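Long-range contacts in LRR receptor-like serine/threonine-protein kinase RGI3 (Arabidopsis thaliana, PDB 5HZ0), which acts with related receptors in perceiving RGF peptide hormones, which maintain the root stem cell niche, and forms heterodimers with SERK co-receptors once peptide is bound: residues 340-345 / 365-370; 374-379 / 395-400. The protein carries 5 engineered substitutions. All coordinates share one frame; numbering follows the deposited sequence.

Interaction 1: 340-345 / 365-370. With NAG (2-acetamido-2-deoxy-beta-D-glucopyranose), chain C.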
loop_
_atom_site.group_PDB
_atom_site.type_symbol
_atom_site.label_atom_id
_atom_site.label_comp_id
_atom_site.label_asym_id
_atom_site.label_seq_id
_atom_site.Cartn_x
_atom_site.Cartn_y
_atom_site.Cartn_z
ATOM N N GLY A 340 26.654 -0.439 -9.879
ATOM C CA GLY A 340 27.460 -1.629 -9.667
ATOM C C GLY A 340 26.636 -2.888 -9.795
ATOM O O GLY A 340 25.444 -2.825 -10.097
ATOM N N ASN A 341 27.278 -4.028 -9.568
ATOM C CA ASN A 341 26.602 -5.322 -9.557
ATOM C C ASN A 341 25.740 -5.495 -8.322
ATOM O O ASN A 341 26.052 -4.986 -7.253
ATOM C CB ASN A 341 27.618 -6.471 -9.575
ATOM C CG ASN A 341 28.452 -6.507 -10.841
ATOM O OD1 ASN A 341 29.351 -5.688 -11.030
ATOM N ND2 ASN A 341 28.188 -7.487 -11.694
ATOM N N ILE A 342 24.641 -6.212 -8.481
ATOM C CA ILE A 342 23.939 -6.779 -7.349
ATOM C C ILE A 342 24.897 -7.832 -6.786
ATOM O O ILE A 342 25.370 -8.696 -7.530
ATOM C CB ILE A 342 22.634 -7.439 -7.826
ATOM C CG1 ILE A 342 21.712 -6.372 -8.449
ATOM C CG2 ILE A 342 21.954 -8.222 -6.677
ATOM C CD1 ILE A 342 20.569 -6.935 -9.298
ATOM N N PRO A 343 25.248 -7.720 -5.497
ATOM C CA PRO A 343 26.159 -8.699 -4.867
ATOM C C PRO A 343 25.532 -10.073 -4.725
ATOM O O PRO A 343 24.439 -10.178 -4.164
ATOM C CB PRO A 343 26.404 -8.110 -3.466
ATOM C CG PRO A 343 25.211 -7.171 -3.226
ATOM C CD PRO A 343 24.906 -6.604 -4.593
ATOM N N GLN A 344 26.230 -11.111 -5.178
ATOM C CA GLN A 344 25.784 -12.490 -4.950
ATOM C C GLN A 344 25.601 -12.837 -3.465
ATOM O O GLN A 344 24.727 -13.632 -3.116
ATOM C CB GLN A 344 26.732 -13.493 -5.620
ATOM C CG GLN A 344 28.171 -13.440 -5.124
ATOM C CD GLN A 344 28.470 -14.484 -4.052
ATOM O OE1 GLN A 344 27.849 -15.550 -4.013
ATOM N NE2 GLN A 344 29.425 -14.176 -3.174
ATOM N N SER A 345 26.401 -12.221 -2.594
ATOM C CA SER A 345 26.359 -12.521 -1.160
ATOM C C SER A 345 25.029 -12.161 -0.524
ATOM O O SER A 345 24.741 -12.532 0.612
ATOM C CB SER A 345 27.482 -11.813 -0.417
ATOM O OG SER A 345 27.504 -10.423 -0.694
ATOM N N SER A 365 25.389 -8.902 -14.550
ATOM C CA SER A 365 24.404 -9.969 -14.600
ATOM C C SER A 365 23.620 -10.052 -13.315
ATOM O O SER A 365 24.062 -9.558 -12.287
ATOM C CB SER A 365 25.093 -11.294 -14.862
ATOM O OG SER A 365 25.506 -11.346 -16.213
ATOM N N ILE A 366 22.435 -10.644 -13.373
ATOM C CA ILE A 366 21.738 -10.976 -12.148
ATOM C C ILE A 366 22.422 -12.224 -11.578
ATOM O O ILE A 366 22.498 -13.267 -12.253
ATOM C CB ILE A 366 20.264 -11.289 -12.397
ATOM C CG1 ILE A 366 19.626 -10.201 -13.254
ATOM C CG2 ILE A 366 19.531 -11.484 -11.060
ATOM C CD1 ILE A 366 18.193 -10.478 -13.648
ATOM N N PRO A 367 22.936 -12.120 -10.343
ATOM C CA PRO A 367 23.679 -13.220 -9.723
ATOM C C PRO A 367 22.780 -14.436 -9.598
ATOM O O PRO A 367 21.630 -14.314 -9.163
ATOM C CB PRO A 367 24.060 -12.662 -8.341
ATOM C CG PRO A 367 23.070 -11.588 -8.075
ATOM C CD PRO A 367 22.780 -10.977 -9.429
ATOM N N LYS A 368 23.300 -15.589 -10.010
ATOM C CA LYS A 368 22.550 -16.838 -9.993
ATOM C C LYS A 368 22.057 -17.148 -8.587
ATOM O O LYS A 368 20.940 -17.641 -8.396
ATOM C CB LYS A 368 23.442 -17.968 -10.527
ATOM C CG LYS A 368 23.972 -17.663 -11.954
ATOM C CD LYS A 368 24.423 -18.936 -12.712
ATOM C CE LYS A 368 24.240 -18.787 -14.236
ATOM N NZ LYS A 368 24.537 -20.062 -14.971
ATOM N N GLU A 369 22.877 -16.804 -7.604
ATOM C CA GLU A 369 22.642 -17.227 -6.234
ATOM C C GLU A 369 21.356 -16.650 -5.663
ATOM O O GLU A 369 20.726 -17.253 -4.812
ATOM C CB GLU A 369 23.855 -16.904 -5.339
ATOM C CG GLU A 369 25.152 -17.597 -5.762
ATOM C CD GLU A 369 25.972 -16.787 -6.771
ATOM O OE1 GLU A 369 25.394 -15.951 -7.511
ATOM O OE2 GLU A 369 27.209 -16.979 -6.819
ATOM N N ILE A 370 20.946 -15.493 -6.146
ATOM C CA ILE A 370 19.733 -14.876 -5.633
ATOM C C ILE A 370 18.510 -15.755 -5.905
ATOM O O ILE A 370 17.534 -15.727 -5.159
ATOM C CB ILE A 370 19.556 -13.444 -6.182
ATOM C CG1 ILE A 370 19.497 -12.449 -5.025
ATOM C CG2 ILE A 370 18.317 -13.325 -7.044
ATOM C CD1 ILE A 370 20.808 -12.283 -4.286
HETATM C C1 NAG C . 19.983 -24.693 -8.542
HETATM C C2 NAG C . 21.333 -24.278 -7.960
HETATM C C3 NAG C . 22.495 -25.050 -8.577
HETATM C C4 NAG C . 22.197 -26.544 -8.503
HETATM C C5 NAG C . 20.863 -26.795 -9.201
HETATM C C6 NAG C . 20.544 -28.284 -9.306
HETATM C C7 NAG C . 21.538 -22.025 -7.103
HETATM C C8 NAG C . 21.898 -20.592 -7.378
HETATM N N2 NAG C . 21.554 -22.858 -8.137
HETATM O O3 NAG C . 23.709 -24.707 -7.927
HETATM O O4 NAG C . 23.208 -27.311 -9.120
HETATM O O5 NAG C . 19.827 -26.099 -8.537
HETATM O O6 NAG C . 21.012 -28.968 -8.161
HETATM O O7 NAG C . 21.237 -22.380 -5.969
#

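Interaction 2: 374-379 / 395-400. With NAG (2-acetamido-2-deoxy-beta-D-glucopyranose), chain C.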
loop_
_atom_site.group_PDB
_atom_site.type_symbol
_atom_site.label_atom_id
_atom_site.label_comp_id
_atom_site.label_asym_id
_atom_site.label_seq_id
_atom_site.Cartn_x
_atom_site.Cartn_y
_atom_site.Cartn_z
ATOM N N ARG A 374 14.777 -19.857 -1.221
ATOM C CA ARG A 374 13.619 -20.746 -1.264
ATOM C C ARG A 374 12.381 -20.040 -0.737
ATOM O O ARG A 374 11.253 -20.498 -0.932
ATOM C CB ARG A 374 13.898 -22.046 -0.489
ATOM C CG ARG A 374 14.872 -22.996 -1.206
ATOM C CD ARG A 374 15.245 -24.235 -0.378
ATOM N NE ARG A 374 14.091 -24.857 0.267
ATOM C CZ ARG A 374 13.837 -24.785 1.571
ATOM N NH1 ARG A 374 14.664 -24.128 2.372
ATOM N NH2 ARG A 374 12.760 -25.370 2.074
ATOM N N ASN A 375 12.600 -18.943 -0.025
ATOM C CA ASN A 375 11.492 -18.113 0.445
ATOM C C ASN A 375 11.171 -16.794 -0.296
ATOM O O ASN A 375 10.298 -16.045 0.128
ATOM C CB ASN A 375 11.529 -17.953 1.967
ATOM C CG ASN A 375 10.664 -18.977 2.665
ATOM O OD1 ASN A 375 11.067 -19.581 3.668
ATOM N ND2 ASN A 375 9.459 -19.181 2.137
ATOM N N LEU A 376 11.880 -16.496 -1.381
ATOM C CA LEU A 376 11.694 -15.220 -2.062
ATOM C C LEU A 376 10.396 -15.248 -2.885
ATOM O O LEU A 376 10.274 -16.028 -3.835
ATOM C CB LEU A 376 12.881 -15.006 -2.988
ATOM C CG LEU A 376 13.119 -13.632 -3.615
ATOM C CD1 LEU A 376 13.336 -12.590 -2.530
ATOM C CD2 LEU A 376 14.319 -13.677 -4.553
ATOM N N THR A 377 9.418 -14.422 -2.505
ATOM C CA THR A 377 8.179 -14.258 -3.288
ATOM C C THR A 377 8.262 -13.191 -4.372
ATOM O O THR A 377 7.668 -13.322 -5.444
ATOM C CB THR A 377 6.932 -14.010 -2.412
ATOM O OG1 THR A 377 7.059 -12.758 -1.737
ATOM C CG2 THR A 377 6.782 -15.122 -1.385
ATOM N N LYS A 378 8.972 -12.113 -4.061
ATOM C CA LYS A 378 9.004 -10.951 -4.934
ATOM C C LYS A 378 10.423 -10.588 -5.304
ATOM O O LYS A 378 11.257 -10.325 -4.432
ATOM C CB LYS A 378 8.341 -9.764 -4.253
ATOM C CG LYS A 378 6.878 -9.965 -3.961
ATOM C CD LYS A 378 6.351 -8.743 -3.238
ATOM C CE LYS A 378 4.874 -8.855 -2.936
ATOM N NZ LYS A 378 4.496 -7.745 -2.027
ATOM N N LEU A 379 10.690 -10.581 -6.605
ATOM C CA LEU A 379 11.974 -10.108 -7.111
ATOM C C LEU A 379 11.697 -9.005 -8.140
ATOM O O LEU A 379 11.132 -9.258 -9.218
ATOM C CB LEU A 379 12.777 -11.269 -7.713
ATOM C CG LEU A 379 14.158 -10.993 -8.313
ATOM C CD1 LEU A 379 14.987 -10.180 -7.351
ATOM C CD2 LEU A 379 14.920 -12.292 -8.706
ATOM N N GLY A 395 15.036 -21.675 -12.069
ATOM C CA GLY A 395 14.153 -22.772 -11.695
ATOM C C GLY A 395 14.168 -23.161 -10.210
ATOM O O GLY A 395 13.217 -23.759 -9.709
ATOM N N ASN A 396 15.250 -22.819 -9.517
ATOM C CA ASN A 396 15.415 -23.077 -8.090
ATOM C C ASN A 396 14.531 -22.232 -7.164
ATOM O O ASN A 396 14.309 -22.614 -6.020
ATOM C CB ASN A 396 16.879 -22.847 -7.668
ATOM C CG ASN A 396 17.865 -23.809 -8.349
ATOM O OD1 ASN A 396 17.601 -24.327 -9.437
ATOM N ND2 ASN A 396 19.016 -24.031 -7.704
ATOM N N CYS A 397 14.007 -21.098 -7.634
ATOM C CA CYS A 397 13.407 -20.151 -6.695
ATOM C C CYS A 397 11.956 -20.562 -6.562
ATOM O O CYS A 397 11.074 -20.068 -7.287
ATOM C CB CYS A 397 13.493 -18.742 -7.305
ATOM S SG CYS A 397 13.539 -17.314 -6.172
ATOM N N THR A 398 11.706 -21.335 -5.507
ATOM C CA THR A 398 10.567 -22.239 -5.463
ATOM C C THR A 398 9.276 -21.484 -5.248
ATOM O O THR A 398 8.245 -21.842 -5.799
ATOM C CB THR A 398 10.747 -23.308 -4.348
ATOM O OG1 THR A 398 12.025 -23.928 -4.497
ATOM C CG2 THR A 398 9.670 -24.385 -4.426
ATOM N N ASN A 399 9.353 -20.457 -4.407
ATOM C CA ASN A 399 8.198 -19.672 -3.993
ATOM C C ASN A 399 7.997 -18.374 -4.746
ATOM O O ASN A 399 7.138 -17.582 -4.359
ATOM C CB ASN A 399 8.271 -19.371 -2.489
ATOM C CG ASN A 399 7.924 -20.582 -1.628
ATOM O OD1 ASN A 399 7.090 -21.406 -2.000
ATOM N ND2 ASN A 399 8.565 -20.686 -0.473
ATOM N N LEU A 400 8.813 -18.121 -5.771
ATOM C CA LEU A 400 8.704 -16.867 -6.526
ATOM C C LEU A 400 7.290 -16.678 -7.022
ATOM O O LEU A 400 6.751 -17.525 -7.711
ATOM C CB LEU A 400 9.640 -16.872 -7.732
ATOM C CG LEU A 400 10.028 -15.514 -8.299
ATOM C CD1 LEU A 400 10.532 -14.568 -7.188
ATOM C CD2 LEU A 400 11.075 -15.705 -9.384
HETATM C C1 NAG C . 19.983 -24.693 -8.542
HETATM C C2 NAG C . 21.333 -24.278 -7.960
HETATM C C3 NAG C . 22.495 -25.050 -8.577
HETATM C C4 NAG C . 22.197 -26.544 -8.503
HETATM C C5 NAG C . 20.863 -26.795 -9.201
HETATM C C6 NAG C . 20.544 -28.284 -9.306
HETATM C C7 NAG C . 21.538 -22.025 -7.103
HETATM C C8 NAG C . 21.898 -20.592 -7.378
HETATM N N2 NAG C . 21.554 -22.858 -8.137
HETATM O O3 NAG C . 23.709 -24.707 -7.927
HETATM O O4 NAG C . 23.208 -27.311 -9.120
HETATM O O5 NAG C . 19.827 -26.099 -8.537
HETATM O O6 NAG C . 21.012 -28.968 -8.161
HETATM O O7 NAG C . 21.237 -22.380 -5.969
#

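Interaction 1: 340-345 / 365-370
Ile-342 and Pro-367 meet at about a right angle, CG2 and CB of the isoleucine against CG and CD of the pyrrolidine ring. CG2 of Ile-342 lies 3.8 Å from CG of Pro-367, and CB of Ile-342 is 3.9 Å from CD of the same ring. With CG1 beside the backbone N (chi1 -62°), CG2 is left anti to it and faces the proline. The backbone of Ile-342 adds to the contact, its O 3.7 Å from CG of Pro-367. One step along, CB of Pro-367 packs 3.9 Å from CB of Gln-344. Glu-369 reaches the same methylene: its chain bends at chi2 (89°), folding the carboxylate across Gln-344 with OE1 3.4 Å from CB. The amide and carboxylate planes stand 52° apart. An alanine in place of Glu-369 would probably take away the carboxylate packed on CB of Gln-344 and open a gap beside it. Near the interior, CD1 of Ile-370 comes 4.2 Å from the carbonyl O of Pro-343.

Further out, Gly-340 pairs through its backbone with Ser-363, Gln-344 O accepts a hydrogen bond from Ser-347 OG, and Ile-342 also reaches Leu-381. On the outer side, the acetyl methyl C8 of the N-acetylglucosamine lies 3.3 Å from the carbonyl O of Lys-368; the sugar is a glycan attached to the receptor, so this is surface packing. Ile-342 and Pro-343 recur in the next turn as Ile-366 and Pro-367, the Ile-Pro pair of the plant-specific leucine-rich repeat consensus, and the contact is the stacking of two successive coils of that solenoid in the receptor's extracellular domain.

Interaction 2: 374-379 / 395-400
Asn-399 keeps CG beside its backbone N and anti to its carbonyl carbon (chi1 -75°), which brings its amide up to the chain at Arg-374: ND2 lies 2.7 Å from O of Arg-374. The amide of Asn-375 runs alongside and points the same way, the two planes 24° apart. Leu-400 has CG anti to its backbone N (chi1 -158°), sending CD1 inward to within 4.0 Å of CB of Leu-379 and 3.6 Å of O of Thr-377. Between these groups the backbones close up, with CA of Leu-400 making a CH...O contact of 3.2 Å to O of Leu-376. On the buried side CB of Leu-376 packs 4.0 Å from SG of Cys-397.

Cys-397 to Leu-400 form a type I turn, and within it Thr-398 OG1 donates back to O of Asn-396 (3.0 Å), the residue just before the turn, from above the carbonyl plane. Asn-396 itself carries the glycan, its ND2 bonded covalently to C1 of the N-acetylglucosamine. Lys-378 points away, and its NZ hydrogen-bonds a polar side chain of the bound peptide. Two neighbouring coils thus enter their parallel strands together, as in a leucine-rich-repeat solenoid whose concave strand face recognises the hormone.

In the fold
Interaction 1 closes before interaction 2 opens, and their centres are 15 Å apart on the same side of the chain's centre. Both join successive coils of the extracellular leucine-rich-repeat solenoid: interaction 1 in the loops that follow strands 337-340 and 361-362, interaction 2 where the chain enters strands 378-380 and 402-404. They meet in the hydrophobic interior, where CG2 of Ile-370 lies 3.9 Å from CD2 of Leu-379 and the backbone of Ile-370 also touches Leu-376. The glycan is bonded to Asn-396 of interaction 2 and reaches across to Lys-368 and Glu-369 of interaction 1. Interaction 2 thus ties this coil packing to strand 378-380, part of the peptide-recognition motif.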